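Local coordinates for glycogen synthase (Cyanobacterium sp. CLg1, PDB 6GNF), which is a bacterial glycogen (starch) synthase, a two-domain glycosyltransferase of the GT-B fold, modelled here with adenosine-5'-diphosphate bound, at residues V336-E341 / I350-F355; A370-L375 / C380-L385; K376-Q381 / V497-A502. All blocks are in the same frame, centred on the assembly; numbering follows the deposited sequence.

Interaction 1 (V336-E341 / I350-F355); sequences VALQKE and IPLFGF
Helix 327-341 packs on the parallel sheet of the C-terminal Rossmann-like domain, where Leu338 and Gln339 meet Leu352 near the start of strand 352-356. The contact centres on the isobutyl group of Leu352. Its CD2 lies 3.7 Å from CD2 of Leu338, and the two leucines cross at a slant. CD2 of Leu338 also lies 4.0 Å from Leu352 CD1, so one methyl of the helix meets both branches of the strand residue. The other helix residue comes alongside: Gln339 CG is 4.0 Å from Leu352 CD1, and the two side chains run past each other in opposite directions. With chi2 at 177°, Gln339 is extended beyond CG and carries its carboxamide past the leucine toward the loop that precedes the strand. There OE1 accepts a hydrogen bond from Asp347 N, while NE2 is bonded to OE1 of Gln381 on the neighbouring strand. Phe419 and Ile420 of helix 414-423 also touch Leu338. The contact is therefore dispersive at the leucines, whereas the buried amide of Gln339 has partners for both its oxygen and its nitrogen; these fix which way round it sits and tie helix, loop and strand together.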
loop_
_atom_site.group_PDB
_atom_site.type_symbol
_atom_site.label_atom_id
_atom_site.label_comp_id
_atom_site.label_asym_id
_atom_site.label_seq_id
_atom_site.Cartn_x
_atom_site.Cartn_y
_atom_site.Cartn_z
ATOM N N VAL A 336 -16.369 -12.151 22.006
ATOM C CA VAL A 336 -17.777 -12.555 22.015
ATOM C C VAL A 336 -18.641 -11.685 21.092
ATOM O O VAL A 336 -19.573 -12.185 20.463
ATOM C CB VAL A 336 -18.319 -12.578 23.465
ATOM C CG1 VAL A 336 -19.837 -12.547 23.523
ATOM C CG2 VAL A 336 -17.716 -13.742 24.241
ATOM N N ALA A 337 -18.332 -10.392 21.010
ATOM C CA ALA A 337 -19.041 -9.479 20.109
ATOM C C ALA A 337 -18.804 -9.828 18.635
ATOM O O ALA A 337 -19.743 -9.831 17.834
ATOM C CB ALA A 337 -18.627 -8.040 20.378
ATOM N N LEU A 338 -17.552 -10.118 18.289
ATOM C CA LEU A 338 -17.198 -10.546 16.935
ATOM C C LEU A 338 -17.907 -11.845 16.582
ATOM O O LEU A 338 -18.508 -11.968 15.515
ATOM C CB LEU A 338 -15.684 -10.744 16.819
ATOM C CG LEU A 338 -15.112 -11.216 15.480
ATOM C CD1 LEU A 338 -15.440 -10.237 14.363
ATOM C CD2 LEU A 338 -13.609 -11.405 15.607
ATOM N N GLN A 339 -17.838 -12.810 17.490
ATOM C CA GLN A 339 -18.482 -14.101 17.291
ATOM C C GLN A 339 -19.963 -13.941 16.978
ATOM O O GLN A 339 -20.454 -14.528 16.010
ATOM C CB GLN A 339 -18.284 -14.997 18.519
ATOM C CG GLN A 339 -16.860 -15.514 18.635
ATOM C CD GLN A 339 -16.613 -16.336 19.883
ATOM O OE1 GLN A 339 -17.239 -16.125 20.918
ATOM N NE2 GLN A 339 -15.675 -17.274 19.795
ATOM N N LYS A 340 -20.671 -13.186 17.815
ATOM C CA LYS A 340 -22.091 -12.929 17.591
ATOM C C LYS A 340 -22.342 -12.178 16.286
ATOM O O LYS A 340 -23.260 -12.510 15.547
ATOM C CB LYS A 340 -22.705 -12.148 18.754
ATOM C CG LYS A 340 -24.093 -11.610 18.442
ATOM C CD LYS A 340 -24.936 -11.412 19.683
ATOM C CE LYS A 340 -26.377 -11.112 19.303
ATOM N NZ LYS A 340 -26.481 -9.865 18.493
ATOM N N GLU A 341 -21.541 -11.160 16.013
ATOM C CA GLU A 341 -21.708 -10.377 14.787
ATOM C C GLU A 341 -21.612 -11.255 13.533
ATOM O O GLU A 341 -22.280 -10.992 12.538
ATOM C CB GLU A 341 -20.662 -9.259 14.722
ATOM C CG GLU A 341 -20.935 -8.188 13.675
ATOM C CD GLU A 341 -22.023 -7.212 14.063
ATOM O OE1 GLU A 341 -22.792 -7.469 15.012
ATOM O OE2 GLU A 341 -22.100 -6.158 13.400
ATOM N N ILE A 350 -12.618 -20.710 22.153
ATOM C CA ILE A 350 -12.295 -21.204 20.812
ATOM C C ILE A 350 -11.383 -20.196 20.124
ATOM O O ILE A 350 -11.774 -19.042 19.960
ATOM C CB ILE A 350 -13.558 -21.411 19.955
ATOM C CG1 ILE A 350 -14.423 -22.522 20.556
ATOM C CG2 ILE A 350 -13.185 -21.778 18.523
ATOM C CD1 ILE A 350 -15.838 -22.552 20.021
ATOM N N PRO A 351 -10.175 -20.629 19.708
ATOM C CA PRO A 351 -9.252 -19.680 19.077
ATOM C C PRO A 351 -9.797 -19.168 17.749
ATOM O O PRO A 351 -10.267 -19.962 16.935
ATOM C CB PRO A 351 -7.978 -20.507 18.862
ATOM C CG PRO A 351 -8.438 -21.921 18.817
ATOM C CD PRO A 351 -9.634 -22.001 19.721
ATOM N N LEU A 352 -9.724 -17.855 17.541
ATOM C CA LEU A 352 -10.297 -17.229 16.356
ATOM C C LEU A 352 -9.222 -16.570 15.502
ATOM O O LEU A 352 -8.406 -15.806 16.007
ATOM C CB LEU A 352 -11.348 -16.195 16.764
ATOM C CG LEU A 352 -12.266 -15.696 15.640
ATOM C CD1 LEU A 352 -13.647 -15.369 16.176
ATOM C CD2 LEU A 352 -11.699 -14.483 14.924
ATOM N N PHE A 353 -9.242 -16.879 14.206
ATOM C CA PHE A 353 -8.341 -16.290 13.212
ATOM C C PHE A 353 -9.094 -15.280 12.352
ATOM O O PHE A 353 -10.202 -15.551 11.898
ATOM C CB PHE A 353 -7.782 -17.375 12.291
ATOM C CG PHE A 353 -6.828 -18.317 12.964
ATOM C CD1 PHE A 353 -7.296 -19.423 13.651
ATOM C CD2 PHE A 353 -5.457 -18.109 12.889
ATOM C CE1 PHE A 353 -6.416 -20.300 14.265
ATOM C CE2 PHE A 353 -4.570 -18.979 13.501
ATOM C CZ PHE A 353 -5.048 -20.078 14.190
ATOM N N GLY A 354 -8.489 -14.119 12.122
ATOM C CA GLY A 354 -9.107 -13.070 11.314
ATOM C C GLY A 354 -8.256 -12.668 10.121
ATOM O O GLY A 354 -7.047 -12.468 10.250
ATOM N N PHE A 355 -8.892 -12.544 8.957
ATOM C CA PHE A 355 -8.230 -12.050 7.752
ATOM C C PHE A 355 -8.927 -10.789 7.262
ATOM O O PHE A 355 -10.154 -10.728 7.199
ATOM C CB PHE A 355 -8.244 -13.113 6.647
ATOM C CG PHE A 355 -7.796 -12.597 5.304
ATOM C CD1 PHE A 355 -8.691 -11.967 4.450
ATOM C CD2 PHE A 355 -6.476 -12.741 4.893
ATOM C CE1 PHE A 355 -8.281 -11.485 3.216
ATOM C CE2 PHE A 355 -6.063 -12.272 3.660
ATOM C CZ PHE A 355 -6.968 -11.640 2.821
#

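Interaction 2 (A370-L375 / C380-L385); sequences AAMPKL and CQVVIL
Met372 and Leu375 of the short helix 372-375 face Val382 and Ile384 of strand 381-385, in the returning half of a beta-alpha-beta crossover that links strand 352-356 to its parallel neighbour in the C-terminal Rossmann-like domain. The side-chain contacts of Met372 and Leu375 across the segments are apolar. Met372 meets Ile384 tip to tip, its CE 3.9 Å from Ile384 CD1. The same methyl is 4.3 Å from Val382 CG1, so the thioether end spans two residues on one face of the strand. A bend at chi2 (-72°) swings Met372 SD and CE in over the sheet. Leu375 meets Val382 differently: the side chains cross at about a right angle, with Leu375 CD1 4.2 Å from Val382 CG2. At the turn into the strand, Cys380 SG lies 4.4 Å from Leu375 O, a loose van der Waals approach. Backbone bonds hold the helix itself. Leu375 N donates to Met372 O at 3.0 Å, and Lys374 N and Leu375 N each reach Ala371 O weakly. The polar side chains turn outward or to the other face: Lys374 NZ forms a salt bridge with Asp493 of helix 485-503, and Gln381 NE2 is hydrogen-bonded to Thr345 O. Val383, between the two inward-facing strand residues, packs instead on Ile420 of helix 414-423. Apart from the loose Cys380 SG to Leu375 O approach, methyl groups do the touching, so shape and burial hold the helix to the sheet, while the backbone edges of the strand pair with its neighbours.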
loop_
_atom_site.group_PDB
_atom_site.type_symbol
_atom_site.label_atom_id
_atom_site.label_comp_id
_atom_site.label_asym_id
_atom_site.label_seq_id
_atom_site.Cartn_x
_atom_site.Cartn_y
_atom_site.Cartn_z
ATOM N N ALA A 370 -9.860 -22.333 0.169
ATOM C CA ALA A 370 -9.539 -23.702 -0.238
ATOM C C ALA A 370 -9.150 -24.586 0.951
ATOM O O ALA A 370 -9.266 -25.810 0.874
ATOM C CB ALA A 370 -8.429 -23.702 -1.277
ATOM N N ALA A 371 -8.706 -23.971 2.045
ATOM C CA ALA A 371 -8.241 -24.712 3.220
ATOM C C ALA A 371 -9.367 -25.234 4.109
ATOM O O ALA A 371 -9.106 -26.023 5.018
ATOM C CB ALA A 371 -7.303 -23.841 4.045
ATOM N N MET A 372 -10.603 -24.806 3.850
ATOM C CA MET A 372 -11.735 -25.082 4.750
ATOM C C MET A 372 -11.935 -26.558 5.101
ATOM O O MET A 372 -12.135 -26.878 6.272
ATOM C CB MET A 372 -13.034 -24.495 4.186
ATOM C CG MET A 372 -13.084 -22.975 4.219
ATOM S SD MET A 372 -13.296 -22.324 5.890
ATOM C CE MET A 372 -12.573 -20.694 5.715
ATOM N N PRO A 373 -11.859 -27.461 4.104
ATOM C CA PRO A 373 -12.026 -28.883 4.429
ATOM C C PRO A 373 -11.039 -29.380 5.487
ATOM O O PRO A 373 -11.415 -30.177 6.346
ATOM C CB PRO A 373 -11.784 -29.586 3.088
ATOM C CG PRO A 373 -12.085 -28.551 2.054
ATOM C CD PRO A 373 -11.651 -27.253 2.657
ATOM N N LYS A 374 -9.802 -28.889 5.445
ATOM C CA LYS A 374 -8.785 -29.282 6.420
ATOM C C LYS A 374 -8.876 -28.510 7.737
ATOM O O LYS A 374 -8.314 -28.936 8.741
ATOM C CB LYS A 374 -7.384 -29.090 5.840
ATOM C CG LYS A 374 -7.026 -30.051 4.713
ATOM C CD LYS A 374 -5.529 -30.336 4.701
ATOM C CE LYS A 374 -5.106 -31.159 3.496
ATOM N NZ LYS A 374 -4.889 -30.291 2.307
ATOM N N LEU A 375 -9.522 -27.352 7.719
ATOM C CA LEU A 375 -9.533 -26.471 8.892
ATOM C C LEU A 375 -10.398 -26.975 10.047
ATOM O O LEU A 375 -10.102 -26.708 11.219
ATOM C CB LEU A 375 -9.970 -25.056 8.502
ATOM C CG LEU A 375 -8.955 -24.225 7.717
ATOM C CD1 LEU A 375 -9.557 -22.877 7.352
ATOM C CD2 LEU A 375 -7.659 -24.043 8.495
ATOM N N CYS A 380 -11.046 -24.335 15.445
ATOM C CA CYS A 380 -10.884 -22.887 15.513
ATOM C C CYS A 380 -11.987 -22.200 14.726
ATOM O O CYS A 380 -12.790 -22.858 14.066
ATOM C CB CYS A 380 -9.523 -22.484 14.944
ATOM S SG CYS A 380 -9.302 -22.883 13.195
ATOM N N GLN A 381 -12.030 -20.877 14.820
ATOM C CA GLN A 381 -12.950 -20.081 14.024
ATOM C C GLN A 381 -12.159 -19.202 13.068
ATOM O O GLN A 381 -11.021 -18.836 13.356
ATOM C CB GLN A 381 -13.856 -19.248 14.930
ATOM C CG GLN A 381 -14.917 -20.088 15.627
ATOM C CD GLN A 381 -15.770 -19.297 16.599
ATOM O OE1 GLN A 381 -15.600 -18.088 16.748
ATOM N NE2 GLN A 381 -16.690 -19.982 17.274
ATOM N N VAL A 382 -12.755 -18.898 11.917
ATOM C CA VAL A 382 -12.111 -18.065 10.905
ATOM C C VAL A 382 -13.083 -17.015 10.395
ATOM O O VAL A 382 -14.207 -17.328 10.009
ATOM C CB VAL A 382 -11.617 -18.887 9.692
ATOM C CG1 VAL A 382 -10.929 -17.982 8.680
ATOM C CG2 VAL A 382 -10.677 -19.996 10.142
ATOM N N VAL A 383 -12.637 -15.768 10.385
ATOM C CA VAL A 383 -13.420 -14.673 9.838
ATOM C C VAL A 383 -12.610 -14.033 8.723
ATOM O O VAL A 383 -11.421 -13.773 8.899
ATOM C CB VAL A 383 -13.760 -13.634 10.919
ATOM C CG1 VAL A 383 -14.543 -12.480 10.321
ATOM C CG2 VAL A 383 -14.553 -14.293 12.038
ATOM N N ILE A 384 -13.251 -13.811 7.575
ATOM C CA ILE A 384 -12.569 -13.312 6.381
ATOM C C ILE A 384 -13.291 -12.096 5.805
ATOM O O ILE A 384 -14.463 -12.174 5.452
ATOM C CB ILE A 384 -12.501 -14.397 5.288
ATOM C CG1 ILE A 384 -12.075 -15.744 5.868
ATOM C CG2 ILE A 384 -11.536 -13.977 4.190
ATOM C CD1 ILE A 384 -12.301 -16.903 4.924
ATOM N N LEU A 385 -12.582 -10.978 5.710
ATOM C CA LEU A 385 -13.153 -9.731 5.213
ATOM C C LEU A 385 -12.326 -9.203 4.040
ATOM O O LEU A 385 -11.136 -8.953 4.191
ATOM C CB LEU A 385 -13.191 -8.692 6.340
ATOM C CG LEU A 385 -13.651 -7.272 5.981
ATOM C CD1 LEU A 385 -15.116 -7.268 5.557
ATOM C CD2 LEU A 385 -13.424 -6.319 7.146
#

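Interaction 3 (K376-Q381 / V497-A502); sequences KQLNCQ and VGMKKA
Leu378 packs on Met499 and Lys500 in a partly buried, apolar loop-to-helix contact at the edge of the C-terminal Rossmann-like domain. Residues 376-378 form a 3-10 turn after helix 372-375, in the connection to strand 381-385, and residues 497-502 belong to the long helix 485-503. More than a hundred residues of chain separate the two, yet the CA atoms of Leu378 and Lys500 come within 7.7 Å. The leucine points toward the helix and divides its two methyls between neighbouring helix residues. CD1 takes the buried side and lies 4.1 Å from Met499 CE, the side chains crossing at about a right angle. CD2 takes the exposed side, where it rests on the aliphatic part of Lys500, 3.8 Å from CE and 4.1 Å from CG. Lys500 is extended beyond CG, so its methylenes run across the leucine, again nearly at right angles, and carry the ammonium group past the apolar patch. The contact is thus graded from the protein interior to the solvent side, with a thioether at one end and a lysine chain at the other. Behind the leucine the loop turns at Asn379, whose positive phi of 57° helps reverse the chain and lead Cys380 into the strand. Asn379 N makes a weak bond to Lys376 O that closes the 3-10 turn. Met499 also touches Phe353 and Leu428 of the sheet beneath, which places its helix over the same strands that the loop feeds. A bend at chi3 (73°) turns the Met499 methyl between the two loop residues, so that CE also lies 4.4 Å from Cys380 SG.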
loop_
_atom_site.group_PDB
_atom_site.type_symbol
_atom_site.label_atom_id
_atom_site.label_comp_id
_atom_site.label_asym_id
_atom_site.label_seq_id
_atom_site.Cartn_x
_atom_site.Cartn_y
_atom_site.Cartn_z
ATOM N N LYS A 376 -11.465 -27.702 9.734
ATOM C CA LYS A 376 -12.376 -28.170 10.777
ATOM C C LYS A 376 -11.642 -28.986 11.843
ATOM O O LYS A 376 -12.002 -28.948 13.020
ATOM C CB LYS A 376 -13.526 -28.989 10.187
ATOM C CG LYS A 376 -14.706 -29.084 11.136
ATOM C CD LYS A 376 -15.937 -29.703 10.499
ATOM C CE LYS A 376 -17.153 -29.506 11.395
ATOM N NZ LYS A 376 -18.242 -30.484 11.115
ATOM N N GLN A 377 -10.605 -29.705 11.421
ATOM C CA GLN A 377 -9.770 -30.502 12.320
ATOM C C GLN A 377 -9.087 -29.676 13.417
ATOM O O GLN A 377 -8.790 -30.197 14.491
ATOM C CB GLN A 377 -8.702 -31.252 11.504
ATOM C CG GLN A 377 -9.243 -32.293 10.525
ATOM C CD GLN A 377 -9.999 -33.445 11.190
ATOM O OE1 GLN A 377 -10.115 -33.512 12.415
ATOM N NE2 GLN A 377 -10.495 -34.371 10.378
ATOM N N LEU A 378 -8.846 -28.391 13.152
ATOM C CA LEU A 378 -8.090 -27.541 14.076
ATOM C C LEU A 378 -8.895 -27.000 15.260
ATOM O O LEU A 378 -8.305 -26.466 16.199
ATOM C CB LEU A 378 -7.474 -26.365 13.325
ATOM C CG LEU A 378 -6.602 -26.684 12.110
ATOM C CD1 LEU A 378 -5.948 -25.405 11.612
ATOM C CD2 LEU A 378 -5.547 -27.732 12.433
ATOM N N ASN A 379 -10.222 -27.115 15.207
ATOM C CA ASN A 379 -11.110 -26.598 16.262
ATOM C C ASN A 379 -10.911 -25.111 16.510
ATOM O O ASN A 379 -10.631 -24.677 17.628
ATOM C CB ASN A 379 -10.930 -27.367 17.574
ATOM C CG ASN A 379 -11.332 -28.816 17.459
ATOM O OD1 ASN A 379 -10.529 -29.717 17.696
ATOM N ND2 ASN A 379 -12.588 -29.052 17.103
ATOM N N CYS A 380 -11.046 -24.335 15.445
ATOM C CA CYS A 380 -10.884 -22.887 15.513
ATOM C C CYS A 380 -11.987 -22.200 14.726
ATOM O O CYS A 380 -12.790 -22.858 14.066
ATOM C CB CYS A 380 -9.523 -22.484 14.944
ATOM S SG CYS A 380 -9.302 -22.883 13.195
ATOM N N GLN A 381 -12.030 -20.877 14.820
ATOM C CA GLN A 381 -12.950 -20.081 14.024
ATOM C C GLN A 381 -12.159 -19.202 13.068
ATOM O O GLN A 381 -11.021 -18.836 13.356
ATOM C CB GLN A 381 -13.856 -19.248 14.930
ATOM C CG GLN A 381 -14.917 -20.088 15.627
ATOM C CD GLN A 381 -15.770 -19.297 16.599
ATOM O OE1 GLN A 381 -15.600 -18.088 16.748
ATOM N NE2 GLN A 381 -16.690 -19.982 17.274
ATOM N N VAL A 497 0.515 -25.210 8.646
ATOM C CA VAL A 497 1.716 -25.404 9.461
ATOM C C VAL A 497 1.899 -24.232 10.429
ATOM O O VAL A 497 2.156 -24.444 11.620
ATOM C CB VAL A 497 2.980 -25.598 8.584
ATOM C CG1 VAL A 497 4.259 -25.405 9.393
ATOM C CG2 VAL A 497 2.967 -26.982 7.947
ATOM N N GLY A 498 1.749 -23.009 9.922
ATOM C CA GLY A 498 1.853 -21.816 10.757
ATOM C C GLY A 498 0.753 -21.735 11.797
ATOM O O GLY A 498 1.012 -21.420 12.959
ATOM N N MET A 499 -0.470 -22.052 11.393
ATOM C CA MET A 499 -1.614 -21.998 12.308
ATOM C C MET A 499 -1.451 -23.000 13.449
ATOM O O MET A 499 -1.750 -22.687 14.601
ATOM C CB MET A 499 -2.923 -22.254 11.554
ATOM C CG MET A 499 -3.267 -21.159 10.555
ATOM S SD MET A 499 -4.623 -21.602 9.458
ATOM C CE MET A 499 -6.013 -21.482 10.581
ATOM N N LYS A 500 -0.958 -24.196 13.128
ATOM C CA LYS A 500 -0.710 -25.228 14.140
ATOM C C LYS A 500 0.385 -24.816 15.118
ATOM O O LYS A 500 0.272 -25.092 16.308
ATOM C CB LYS A 500 -0.339 -26.559 13.486
ATOM C CG LYS A 500 -1.523 -27.293 12.889
ATOM C CD LYS A 500 -1.103 -28.632 12.306
ATOM C CE LYS A 500 -2.288 -29.573 12.155
ATOM N NZ LYS A 500 -1.865 -30.895 11.621
ATOM N N LYS A 501 1.454 -24.199 14.615
ATOM C CA LYS A 501 2.487 -23.658 15.493
ATOM C C LYS A 501 1.848 -22.759 16.544
ATOM O O LYS A 501 2.143 -22.874 17.728
ATOM C CB LYS A 501 3.516 -22.843 14.712
ATOM C CG LYS A 501 4.711 -23.600 14.164
ATOM C CD LYS A 501 5.626 -22.609 13.442
ATOM C CE LYS A 501 6.948 -23.220 13.009
ATOM N NZ LYS A 501 6.767 -24.211 11.913
ATOM N N ALA A 502 0.968 -21.867 16.099
ATOM C CA ALA A 502 0.328 -20.896 16.981
ATOM C C ALA A 502 -0.629 -21.547 17.968
ATOM O O ALA A 502 -0.640 -21.189 19.146
ATOM C CB ALA A 502 -0.406 -19.842 16.169
#

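Strands 352-356 and 381-385 are sheet neighbours, joined by probable hydrogen bonds of 2.8 Å from Phe353 N to Gln381 O and from Phe355 N to Val383 O. Interaction 1 lies on one face of this pair, interactions 2 and 3 on the other. Interactions 2 and 3 share Cys380 and Gln381, have centres about 9 Å apart, and merge where Leu375 CD2 meets Met499 CE at 3.7 Å. The ADP lies toward the C-terminal ends of the strands: it touches Leu385 of segment 380-385, while the packed side chains of interactions 1 and 2 stand back from it, Ile384 at about 9 Å and Leu338 at about 12 Å.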